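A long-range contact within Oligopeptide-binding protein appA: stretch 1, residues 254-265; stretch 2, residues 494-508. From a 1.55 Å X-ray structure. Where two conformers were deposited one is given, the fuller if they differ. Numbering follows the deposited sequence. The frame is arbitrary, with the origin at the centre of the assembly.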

# COMPACT_ATOMS: atom_id res chain seq x y z
N ASN A 254 24.20 -1.34 -19.03
CA ASN A 254 23.92 -1.19 -20.45
C ASN A 254 22.43 -1.28 -20.72
O ASN A 254 21.70 -2.06 -20.09
N ASN A 255 21.99 -0.48 -21.69
CA ASN A 255 20.67 -0.57 -22.28
C ASN A 255 19.55 -0.10 -21.33
O ASN A 255 18.42 -0.52 -21.49
N LEU A 256 19.88 0.77 -20.37
CA LEU A 256 18.89 1.21 -19.35
C LEU A 256 18.91 2.70 -19.08
O LEU A 256 19.92 3.35 -19.26
N LYS A 257 17.77 3.22 -18.63
CA LYS A 257 17.64 4.58 -18.14
C LYS A 257 16.87 4.52 -16.81
O LYS A 257 16.17 3.56 -16.56
N ILE A 258 17.03 5.54 -15.97
CA ILE A 258 16.42 5.54 -14.64
C ILE A 258 15.61 6.78 -14.46
O ILE A 258 16.13 7.87 -14.66
N VAL A 259 14.34 6.60 -14.08
CA VAL A 259 13.44 7.72 -13.81
C VAL A 259 13.23 7.78 -12.29
O VAL A 259 12.79 6.80 -11.71
N THR A 260 13.45 8.95 -11.70
CA THR A 260 13.46 9.14 -10.25
C THR A 260 12.47 10.24 -9.81
O THR A 260 12.44 11.33 -10.41
N ASP A 261 11.68 9.94 -8.78
CA ASP A 261 10.81 10.93 -8.14
C ASP A 261 10.29 10.40 -6.81
O ASP A 261 10.53 9.24 -6.44
N LEU A 262 9.64 11.28 -6.05
CA LEU A 262 9.06 10.92 -4.76
C LEU A 262 7.96 9.88 -4.93
O LEU A 262 7.17 9.96 -5.86
N ALA A 263 7.98 8.85 -4.08
CA ALA A 263 6.90 7.84 -3.99
C ALA A 263 5.74 8.31 -3.12
O ALA A 263 5.94 9.11 -2.19
N LEU A 264 4.52 7.85 -3.42
CA LEU A 264 3.36 8.17 -2.58
C LEU A 264 3.30 7.18 -1.40
O LEU A 264 2.51 6.26 -1.38
N SER A 265 4.18 7.40 -0.43
CA SER A 265 4.49 6.36 0.54
C SER A 265 5.18 6.99 1.73
O SER A 265 5.74 8.11 1.64
N ALA A 494 14.46 1.87 -12.98
CA ALA A 494 15.30 1.47 -14.11
C ALA A 494 14.46 0.74 -15.15
O ALA A 494 13.66 -0.10 -14.80
N MET A 495 14.67 1.08 -16.43
CA MET A 495 13.87 0.54 -17.52
C MET A 495 14.70 0.56 -18.80
O MET A 495 15.71 1.24 -18.87
N PRO A 496 14.27 -0.19 -19.82
CA PRO A 496 15.05 -0.18 -21.05
C PRO A 496 15.19 1.22 -21.65
O PRO A 496 14.24 2.00 -21.60
N GLU A 497 16.36 1.55 -22.19
CA GLU A 497 16.59 2.93 -22.66
C GLU A 497 15.65 3.27 -23.82
O GLU A 497 15.32 4.44 -24.04
N ASN A 498 15.19 2.24 -24.54
CA ASN A 498 14.26 2.41 -25.66
C ASN A 498 12.79 2.25 -25.29
O ASN A 498 11.94 2.18 -26.16
N LEU A 499 12.47 2.22 -23.99
CA LEU A 499 11.08 2.14 -23.57
C LEU A 499 10.42 3.50 -23.75
O LEU A 499 10.91 4.48 -23.17
N GLU A 500 9.33 3.54 -24.51
CA GLU A 500 8.60 4.77 -24.82
C GLU A 500 7.19 4.63 -24.29
O GLU A 500 6.74 3.52 -23.96
N GLY A 501 6.51 5.76 -24.13
CA GLY A 501 5.16 5.79 -23.62
C GLY A 501 5.02 5.69 -22.12
O GLY A 501 3.90 5.64 -21.61
N TYR A 502 6.15 5.63 -21.43
CA TYR A 502 6.18 5.57 -19.97
C TYR A 502 5.91 6.96 -19.33
O TYR A 502 6.44 7.96 -19.79
N LYS A 503 5.07 6.99 -18.30
CA LYS A 503 4.86 8.17 -17.48
C LYS A 503 5.02 7.74 -16.03
O LYS A 503 4.50 6.68 -15.63
N TYR A 504 5.78 8.54 -15.28
CA TYR A 504 6.00 8.26 -13.87
C TYR A 504 4.71 8.47 -13.07
O TYR A 504 4.13 9.55 -13.11
N HIS A 505 4.31 7.44 -12.34
CA HIS A 505 3.18 7.46 -11.43
C HIS A 505 3.69 7.17 -10.02
O HIS A 505 4.39 6.15 -9.81
N PRO A 506 3.36 8.01 -9.04
CA PRO A 506 3.98 7.86 -7.71
C PRO A 506 3.46 6.70 -6.84
O PRO A 506 4.11 6.37 -5.82
N LYS A 507 2.36 6.09 -7.27
CA LYS A 507 1.75 4.98 -6.57
C LYS A 507 1.77 3.65 -7.33
O LYS A 507 2.06 2.57 -6.74
N ARG A 508 1.44 3.69 -8.61
CA ARG A 508 1.42 2.48 -9.44
C ARG A 508 2.65 2.38 -10.33
O ARG A 508 2.75 3.07 -11.36

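Stretch 2 meets stretch 1 first as a short antiparallel strand pair, then through side chains that fill the gap between the strand pair and a second backbone approach at Pro506. Ala494 lies on the same sheet face as Ile258. Ala494 CB is 4.1 Å from CG1 of Ile258, which is in the m rotamer.

Met495 pairs with Lys257 by two backbone hydrogen bonds, Lys257 N to Met495 O and Met495 N to Lys257 O, each 2.9 Å. Their side chains share the other face, and Met495 CG and Lys257 CG are 3.7 Å apart. The Met495 chain (p, t, p) brings Met495 CE to 3.7 Å from CG2 of Val259.

Pro496 points its CB away and begins a type I turn that ends at Leu499. Leu256 points away overall, though its CB still touches stretch 2, and its m, t rotamer places Leu256 CD2 3.8 Å from Pro496 N. Glu497 N donates to Asn255 O at 3.0 Å. Glu497 is p at chi1 and points sideways; Glu497 OE1 lies 4.0 Å from Asn255 ND2.

The turn receives Lys257. This side chain is p at chi1 and extended beyond, so its ammonium reaches two backbone carbonyls. Lys257 NZ donates to Glu497 O and to Leu499 O, both at 2.8 Å. OE1 of Glu500 is 4.2 Å from Lys257 NZ, too far for a salt bridge.

Gly501 makes no contact. Tyr502 (chi1 t) points toward stretch 1, with Tyr502 CE1 4.1 Å from Val259 CG2. Lys503 points away.

Tyr504, also t, is a central contact. Asp261 CB sits over one ring face, 3.8 Å from the Tyr504 ring centroid, in a CH-pi contact. Val259 CG1 is 4.1 Å from Tyr504 CB. Tyr504 OH donates to Leu262 O at 2.8 Å, near the ring plane.

His505 makes no contact across. Pro506 points in, with Pro506 CB 4.2 Å from Leu264 CB. Pro506 O accepts from Leu264 N at 2.8 Å, nearly linear. Leu264 (t, p) also places Leu264 CD2 4.1 Å from Lys507 CB.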

# COMPACT_ATOMS: atom_id res chain seq x y z
CB ASN A 254 24.65 -2.24 -21.28
CG ASN A 254 26.16 -2.14 -21.14
OD1 ASN A 254 26.81 -3.09 -20.71
ND2 ASN A 254 26.73 -0.98 -21.48
CB ASN A 255 20.39 -2.00 -22.78
CG ASN A 255 21.46 -2.52 -23.79
OD1 ASN A 255 22.03 -3.61 -23.62
ND2 ASN A 255 21.72 -1.73 -24.84
CB LEU A 256 19.10 0.46 -18.01
CG LEU A 256 18.87 -1.06 -18.01
CD1 LEU A 256 19.45 -1.72 -16.74
CD2 LEU A 256 17.42 -1.43 -18.16
CB LYS A 257 16.90 5.46 -19.14
CG LYS A 257 15.50 5.02 -19.55
CD LYS A 257 14.94 5.91 -20.70
CE LYS A 257 13.59 5.44 -21.25
NZ LYS A 257 13.33 5.86 -22.66
CB ILE A 258 17.50 5.46 -13.53
CG1 ILE A 258 18.39 4.24 -13.76
CG2 ILE A 258 16.85 5.37 -12.15
CD1 ILE A 258 19.50 4.13 -12.75
CB VAL A 259 12.07 7.57 -14.54
CG1 VAL A 259 11.14 8.73 -14.17
CG2 VAL A 259 12.29 7.56 -16.06
CB THR A 260 14.86 9.56 -9.77
OG1 THR A 260 15.82 8.54 -10.09
CG2 THR A 260 14.86 9.80 -8.29
CB ASP A 261 9.63 11.29 -9.07
CG ASP A 261 9.24 12.76 -9.01
OD1 ASP A 261 9.33 13.39 -7.93
OD2 ASP A 261 8.91 13.29 -10.10
CB LEU A 262 8.50 12.16 -4.07
CG LEU A 262 8.08 12.03 -2.59
CD1 LEU A 262 9.19 11.60 -1.63
CD2 LEU A 262 7.51 13.38 -2.21
CB ALA A 263 7.44 6.54 -3.43
CB LEU A 264 2.05 8.15 -3.40
CG LEU A 264 0.82 8.71 -2.72
CD1 LEU A 264 0.86 10.22 -2.72
CD2 LEU A 264 -0.43 8.28 -3.45
CB SER A 265 5.42 5.34 -0.09
OG SER A 265 5.90 4.43 0.87
CB ALA A 494 16.41 0.60 -13.65
CB MET A 495 12.59 1.36 -17.73
CG MET A 495 12.87 2.78 -18.12
SD MET A 495 11.41 3.80 -17.94
CE MET A 495 11.38 3.97 -16.19
CB PRO A 496 14.24 -1.10 -21.98
CG PRO A 496 13.50 -1.98 -21.06
CD PRO A 496 13.11 -1.06 -19.93
CB GLU A 497 18.05 3.20 -23.00
CG GLU A 497 18.61 2.48 -24.20
CD GLU A 497 20.09 2.76 -24.39
OE1 GLU A 497 20.73 2.09 -25.23
OE2 GLU A 497 20.62 3.67 -23.69
CB ASN A 498 14.63 1.46 -26.83
CG ASN A 498 14.61 0.01 -26.43
OD1 ASN A 498 14.95 -0.34 -25.31
ND2 ASN A 498 14.22 -0.87 -27.36
CB LEU A 499 10.96 1.72 -22.10
CG LEU A 499 9.53 1.35 -21.66
CD1 LEU A 499 9.13 -0.05 -22.15
CD2 LEU A 499 9.39 1.47 -20.17
CB GLU A 500 8.58 5.00 -26.33
CG GLU A 500 9.94 5.08 -26.97
CD GLU A 500 10.77 6.27 -26.48
OE1 GLU A 500 12.03 6.22 -26.59
OE2 GLU A 500 10.18 7.25 -25.98
CB TYR A 502 7.51 4.97 -19.48
CG TYR A 502 7.70 5.06 -17.97
CD1 TYR A 502 8.27 6.19 -17.39
CD2 TYR A 502 7.30 4.03 -17.14
CE1 TYR A 502 8.42 6.29 -16.01
CE2 TYR A 502 7.46 4.10 -15.77
CZ TYR A 502 8.03 5.25 -15.21
OH TYR A 502 8.18 5.33 -13.84
CB LYS A 503 3.44 8.70 -17.67
CG LYS A 503 3.14 9.27 -19.05
CD LYS A 503 1.63 9.59 -19.19
CE LYS A 503 1.27 10.21 -20.53
NZ LYS A 503 -0.11 10.83 -20.46
CB TYR A 504 7.12 9.11 -13.28
CG TYR A 504 7.27 8.83 -11.79
CD1 TYR A 504 7.95 7.71 -11.35
CD2 TYR A 504 6.69 9.65 -10.84
CE1 TYR A 504 8.05 7.42 -9.99
CE2 TYR A 504 6.79 9.36 -9.47
CZ TYR A 504 7.46 8.24 -9.07
OH TYR A 504 7.57 7.95 -7.74
CB HIS A 505 2.14 6.45 -11.87
CG HIS A 505 0.78 6.61 -11.24
ND1 HIS A 505 0.53 6.40 -9.90
CD2 HIS A 505 -0.41 6.93 -11.80
CE1 HIS A 505 -0.75 6.61 -9.66
NE2 HIS A 505 -1.34 6.96 -10.80
CB PRO A 506 3.70 9.22 -7.06
CG PRO A 506 2.42 9.64 -7.66
CD PRO A 506 2.53 9.24 -9.10
CB LYS A 507 0.31 5.35 -6.18
CG LYS A 507 -0.35 4.23 -5.36
CD LYS A 507 -1.76 4.56 -4.90
CE LYS A 507 -2.44 3.34 -4.26
NZ LYS A 507 -1.88 3.02 -2.94
CB ARG A 508 0.15 2.42 -10.31
CG ARG A 508 -1.12 2.17 -9.60
CD ARG A 508 -1.52 0.69 -9.66
NE ARG A 508 -0.61 -0.18 -8.93
CZ ARG A 508 -0.56 -0.27 -7.61
NH1 ARG A 508 -1.38 0.45 -6.86
NH2 ARG A 508 0.32 -1.08 -7.03